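Local coordinates for protein esterase D (Lactobacillus rhamnosus, PDB 3DKR) that probably hydrolyses carboxylic esters, using the catalytic triad expected of an alpha/beta hydrolase, at residues 24-29 with 95-100; 33-38 with 52-57. One frame throughout, in Å; residues are numbered along the deposited sequence.

Interaction 1: 24-29 with 95-100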
# COMPACT_ATOMS: atom_id res chain seq x y z
N GLY A 24 -7.35 -3.16 -15.33
CA GLY A 24 -6.67 -2.04 -14.68
C GLY A 24 -6.30 -2.41 -13.27
O GLY A 24 -6.97 -3.24 -12.63
N VAL A 25 -5.27 -1.76 -12.75
CA VAL A 25 -4.74 -2.05 -11.42
C VAL A 25 -4.57 -0.76 -10.64
O VAL A 25 -3.95 0.18 -11.14
CB VAL A 25 -3.37 -2.75 -11.50
CG1 VAL A 25 -2.91 -3.17 -10.10
CG2 VAL A 25 -3.47 -3.97 -12.39
N VAL A 26 -5.10 -0.72 -9.42
CA VAL A 26 -4.88 0.39 -8.50
C VAL A 26 -3.75 -0.00 -7.55
O VAL A 26 -3.78 -1.08 -6.95
CB VAL A 26 -6.15 0.71 -7.69
CG1 VAL A 26 -5.86 1.77 -6.63
CG2 VAL A 26 -7.30 1.15 -8.61
N LEU A 27 -2.75 0.88 -7.43
CA LEU A 27 -1.59 0.65 -6.55
C LEU A 27 -1.55 1.74 -5.48
O LEU A 27 -1.50 2.92 -5.82
CB LEU A 27 -0.27 0.66 -7.33
CG LEU A 27 -0.14 -0.42 -8.41
CD1 LEU A 27 1.17 -0.26 -9.20
CD2 LEU A 27 -0.23 -1.84 -7.86
N LEU A 28 -1.63 1.32 -4.22
CA LEU A 28 -1.76 2.23 -3.07
C LEU A 28 -0.47 2.25 -2.25
O LEU A 28 0.00 1.21 -1.78
CB LEU A 28 -2.96 1.82 -2.21
CG LEU A 28 -4.28 1.79 -2.98
CD1 LEU A 28 -5.42 1.30 -2.09
CD2 LEU A 28 -4.64 3.19 -3.55
N HIS A 29 0.11 3.44 -2.09
CA HIS A 29 1.49 3.54 -1.63
C HIS A 29 1.69 3.42 -0.11
O HIS A 29 0.75 3.14 0.63
CB HIS A 29 2.16 4.80 -2.23
CG HIS A 29 1.65 6.12 -1.74
ND1 HIS A 29 1.97 6.63 -0.49
CD2 HIS A 29 0.94 7.09 -2.37
CE1 HIS A 29 1.45 7.84 -0.38
NE2 HIS A 29 0.82 8.14 -1.50
N VAL A 95 -10.67 -5.14 -12.48
CA VAL A 95 -9.81 -4.26 -11.68
C VAL A 95 -9.26 -5.04 -10.50
O VAL A 95 -9.99 -5.76 -9.83
CB VAL A 95 -10.58 -3.02 -11.21
CG1 VAL A 95 -9.80 -2.27 -10.13
CG2 VAL A 95 -10.89 -2.10 -12.40
N PHE A 96 -7.96 -4.86 -10.26
CA PHE A 96 -7.24 -5.40 -9.12
C PHE A 96 -6.74 -4.22 -8.28
O PHE A 96 -6.46 -3.16 -8.82
CB PHE A 96 -6.05 -6.21 -9.58
CG PHE A 96 -6.41 -7.45 -10.35
CD1 PHE A 96 -6.35 -8.70 -9.74
CD2 PHE A 96 -6.83 -7.38 -11.67
CE1 PHE A 96 -6.69 -9.85 -10.46
CE2 PHE A 96 -7.17 -8.53 -12.38
CZ PHE A 96 -7.10 -9.76 -11.76
N VAL A 97 -6.64 -4.41 -6.97
CA VAL A 97 -6.17 -3.35 -6.06
C VAL A 97 -5.15 -3.93 -5.10
O VAL A 97 -5.44 -4.91 -4.41
CB VAL A 97 -7.34 -2.78 -5.27
CG1 VAL A 97 -6.87 -1.60 -4.40
CG2 VAL A 97 -8.48 -2.40 -6.24
N PHE A 98 -3.97 -3.30 -5.05
CA PHE A 98 -2.87 -3.73 -4.17
C PHE A 98 -2.28 -2.53 -3.46
O PHE A 98 -2.36 -1.42 -3.96
CB PHE A 98 -1.73 -4.38 -4.97
CG PHE A 98 -2.16 -5.51 -5.86
CD1 PHE A 98 -2.29 -6.80 -5.36
CD2 PHE A 98 -2.33 -5.30 -7.22
CE1 PHE A 98 -2.66 -7.85 -6.19
CE2 PHE A 98 -2.72 -6.34 -8.05
CZ PHE A 98 -2.86 -7.61 -7.53
N GLY A 99 -1.62 -2.79 -2.34
CA GLY A 99 -0.90 -1.72 -1.64
C GLY A 99 0.22 -2.22 -0.77
O GLY A 99 0.36 -3.43 -0.55
N LEU A 100 1.04 -1.28 -0.31
CA LEU A 100 2.11 -1.56 0.67
C LEU A 100 1.48 -1.64 2.07
O LEU A 100 0.31 -2.05 2.17
CB LEU A 100 3.25 -0.54 0.55
CG LEU A 100 4.19 -0.91 -0.61
CD1 LEU A 100 4.94 0.31 -1.16
CD2 LEU A 100 5.17 -2.00 -0.18

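Interaction 2: 33-38 with 52-57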
# COMPACT_ATOMS: atom_id res chain seq x y z
N GLY A 33 5.50 7.39 2.05
CA GLY A 33 5.87 7.15 0.66
C GLY A 33 5.15 8.09 -0.29
O GLY A 33 4.75 9.20 0.07
N SER A 34 4.94 7.60 -1.52
CA SER A 34 4.36 8.41 -2.57
C SER A 34 4.18 7.51 -3.78
O SER A 34 4.56 6.30 -3.72
CB SER A 34 5.28 9.57 -2.95
OG SER A 34 6.34 9.13 -3.79
N PRO A 35 3.59 8.04 -4.86
CA PRO A 35 3.54 7.23 -6.08
C PRO A 35 4.90 6.65 -6.52
O PRO A 35 4.93 5.61 -7.17
CB PRO A 35 2.93 8.18 -7.11
CG PRO A 35 1.99 9.05 -6.26
CD PRO A 35 2.81 9.29 -5.01
N ASN A 36 6.02 7.29 -6.15
CA ASN A 36 7.33 6.73 -6.52
C ASN A 36 7.56 5.30 -6.03
O ASN A 36 8.31 4.54 -6.65
CB ASN A 36 8.46 7.61 -6.00
CG ASN A 36 8.52 8.97 -6.69
OD1 ASN A 36 8.83 9.99 -6.05
ND2 ASN A 36 8.26 8.98 -7.98
N ASP A 37 6.89 4.94 -4.92
CA ASP A 37 6.96 3.59 -4.36
C ASP A 37 6.56 2.55 -5.41
O ASP A 37 6.98 1.40 -5.33
CB ASP A 37 5.99 3.43 -3.18
CG ASP A 37 6.31 4.32 -1.98
OD1 ASP A 37 7.44 4.83 -1.86
OD2 ASP A 37 5.39 4.48 -1.15
N MET A 38 5.76 2.97 -6.38
CA MET A 38 5.14 2.05 -7.32
C MET A 38 5.65 2.21 -8.76
O MET A 38 5.11 1.57 -9.67
CB MET A 38 3.61 2.24 -7.30
CG MET A 38 2.94 1.90 -5.97
SD MET A 38 3.16 0.16 -5.58
CE MET A 38 2.16 0.02 -4.09
N VAL A 52 -2.91 1.11 -15.19
CA VAL A 52 -2.42 1.28 -13.83
C VAL A 52 -2.78 2.67 -13.34
O VAL A 52 -2.72 3.61 -14.11
CB VAL A 52 -0.87 1.10 -13.73
CG1 VAL A 52 -0.46 1.08 -12.26
CG2 VAL A 52 -0.42 -0.16 -14.46
N TYR A 53 -3.18 2.79 -12.07
CA TYR A 53 -3.47 4.08 -11.45
C TYR A 53 -2.86 4.12 -10.07
O TYR A 53 -3.09 3.23 -9.28
CB TYR A 53 -4.96 4.31 -11.37
CG TYR A 53 -5.38 5.64 -10.79
CD1 TYR A 53 -4.77 6.83 -11.20
CD2 TYR A 53 -6.41 5.72 -9.87
CE1 TYR A 53 -5.19 8.05 -10.67
CE2 TYR A 53 -6.83 6.93 -9.36
CZ TYR A 53 -6.22 8.08 -9.76
OH TYR A 53 -6.67 9.29 -9.25
N VAL A 54 -2.05 5.16 -9.83
CA VAL A 54 -1.28 5.31 -8.61
C VAL A 54 -1.59 6.69 -8.02
O VAL A 54 -0.97 7.70 -8.40
CB VAL A 54 0.23 5.18 -8.87
CG1 VAL A 54 0.98 5.13 -7.55
CG2 VAL A 54 0.51 3.94 -9.72
N PRO A 55 -2.59 6.75 -7.13
CA PRO A 55 -2.92 8.04 -6.51
C PRO A 55 -1.89 8.49 -5.49
O PRO A 55 -1.06 7.69 -5.06
CB PRO A 55 -4.27 7.77 -5.83
CG PRO A 55 -4.27 6.30 -5.55
CD PRO A 55 -3.50 5.67 -6.69
N LEU A 56 -2.00 9.75 -5.08
CA LEU A 56 -1.18 10.32 -4.03
C LEU A 56 -2.04 10.53 -2.78
O LEU A 56 -3.08 11.18 -2.85
CB LEU A 56 -0.64 11.67 -4.48
CG LEU A 56 0.11 12.51 -3.46
CD1 LEU A 56 1.36 11.83 -2.95
CD2 LEU A 56 0.42 13.91 -4.05
N PHE A 57 -1.59 10.02 -1.64
CA PHE A 57 -2.35 10.19 -0.41
C PHE A 57 -2.16 11.60 0.15
O PHE A 57 -1.06 12.14 0.11
CB PHE A 57 -1.95 9.15 0.64
CG PHE A 57 -2.51 7.76 0.37
CD1 PHE A 57 -3.84 7.58 0.01
CD2 PHE A 57 -1.71 6.63 0.53
CE1 PHE A 57 -4.35 6.29 -0.21
CE2 PHE A 57 -2.23 5.35 0.31
CZ PHE A 57 -3.55 5.19 -0.05

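Interaction 1: 24-29 with 95-100
Val-26 and Val-97 lie side by side as partners on two neighbouring parallel strands, 24-28 and 95-99, at the middle of the alpha/beta-hydrolase sheet. The strand axes approach to 4.6 Å at an angle of 15°. Five backbone hydrogen bonds join them, alternating in direction: Phe-96 N to Gly-24 O, Val-26 N to Phe-96 O, Phe-98 N to Val-26 O (2.9 Å), Leu-28 N to Phe-98 O, and Leu-100 N to Leu-28 O (3.1 Å). The last extends the pairing one residue beyond strand 95-99. Four of the five carbonyl oxygens also receive a weaker CA-H...O contact, as where Val-95 CA stands 3.2 Å from Gly-24 O.

Apolar contacts differ on the two faces. On that of Val-26, Leu-28 CD1 reaches back diagonally to Val-97 CG1 at 4.0 Å, and helix 74-89 packs over both valines through Met-88 and Val-85. Gly-99, the partner of Leu-28, fits where a CB would clash with Leu-28 O. The other face carries Val-25, Leu-27 and the two phenylalanines, with helix 234-246 packed on Phe-98. Leu-27 CD2 comes obliquely to the Phe-98 ring, 4.1 Å from CD2. Val-25 CG1, anti to its backbone N (chi1 -175°), instead meets the ring edge in its plane, 3.6 Å from Phe-98 CD2.

Interaction 2: 33-38 with 52-57
Pro-35 presses its ring against Val-54, Pro-55 and Leu-56, where strand 52-54 becomes a loop. The contact is tight around this ring: Val-54 CG1 lies 3.6 Å from Pro-35 CB and equally near its CA, Pro-35 CG sits 3.5 Å from the carbonyl Pro-55 O, and Leu-56 CD1 crosses to Pro-35 CD at 3.6 Å. Val-54 CG1 stands anti to its own backbone N (chi1 -171°) and also meets Met-38 CB, at 3.9 Å. An alanine in place of Pro-35 would probably open a gap beside Leu-56 CD1 and Pro-55 O, which pack against the ring carbons CD and CG.

Away from this ring, segment 33-38 is looser. Asn-36 is exposed and turned away from Val-54, and partly exposed Asp-37 serves its own loop. Ser-34 OG accepts from Asn-36 N at 3.0 Å in an ST turn, while Asp-37 OD2 accepts Ser-34 N from above the carboxylate plane, and also binds Ala-30 N. With backbone bonds from Asp-37 N to Ser-34 O and Met-38 N to Pro-35 O, they shape the 3-10 turn up to Met-38, N-cap of helix 39-47. The whole belongs to a right-handed beta-alpha-beta crossover of the alpha/beta-hydrolase fold.

Strand 23-28 is common to both contacts: interaction 1 pairs it with strand 94-99, and the strand of interaction 2 lies along its other edge. There Tyr-53 N approaches Val-25 O at 2.9 Å and Leu-27 N lies 3.0 Å from Tyr-53 O, both probable hydrogen bonds. The loop 33-38 also packs on the strand's end, with Met-38 CE 3.4 Å from Leu-28 O, and His-29 NE2 is hydrogen-bonded to Phe-57 N. The centres are 9 Å apart. Leu-100 brings interaction 1 about 5 Å, side chain to side chain, from the predicted nucleophile Ser-101 and from His-226, and about 3 Å from a bound acetate; Met-38 of interaction 2 stays about 10 Å from both predicted catalytic residues.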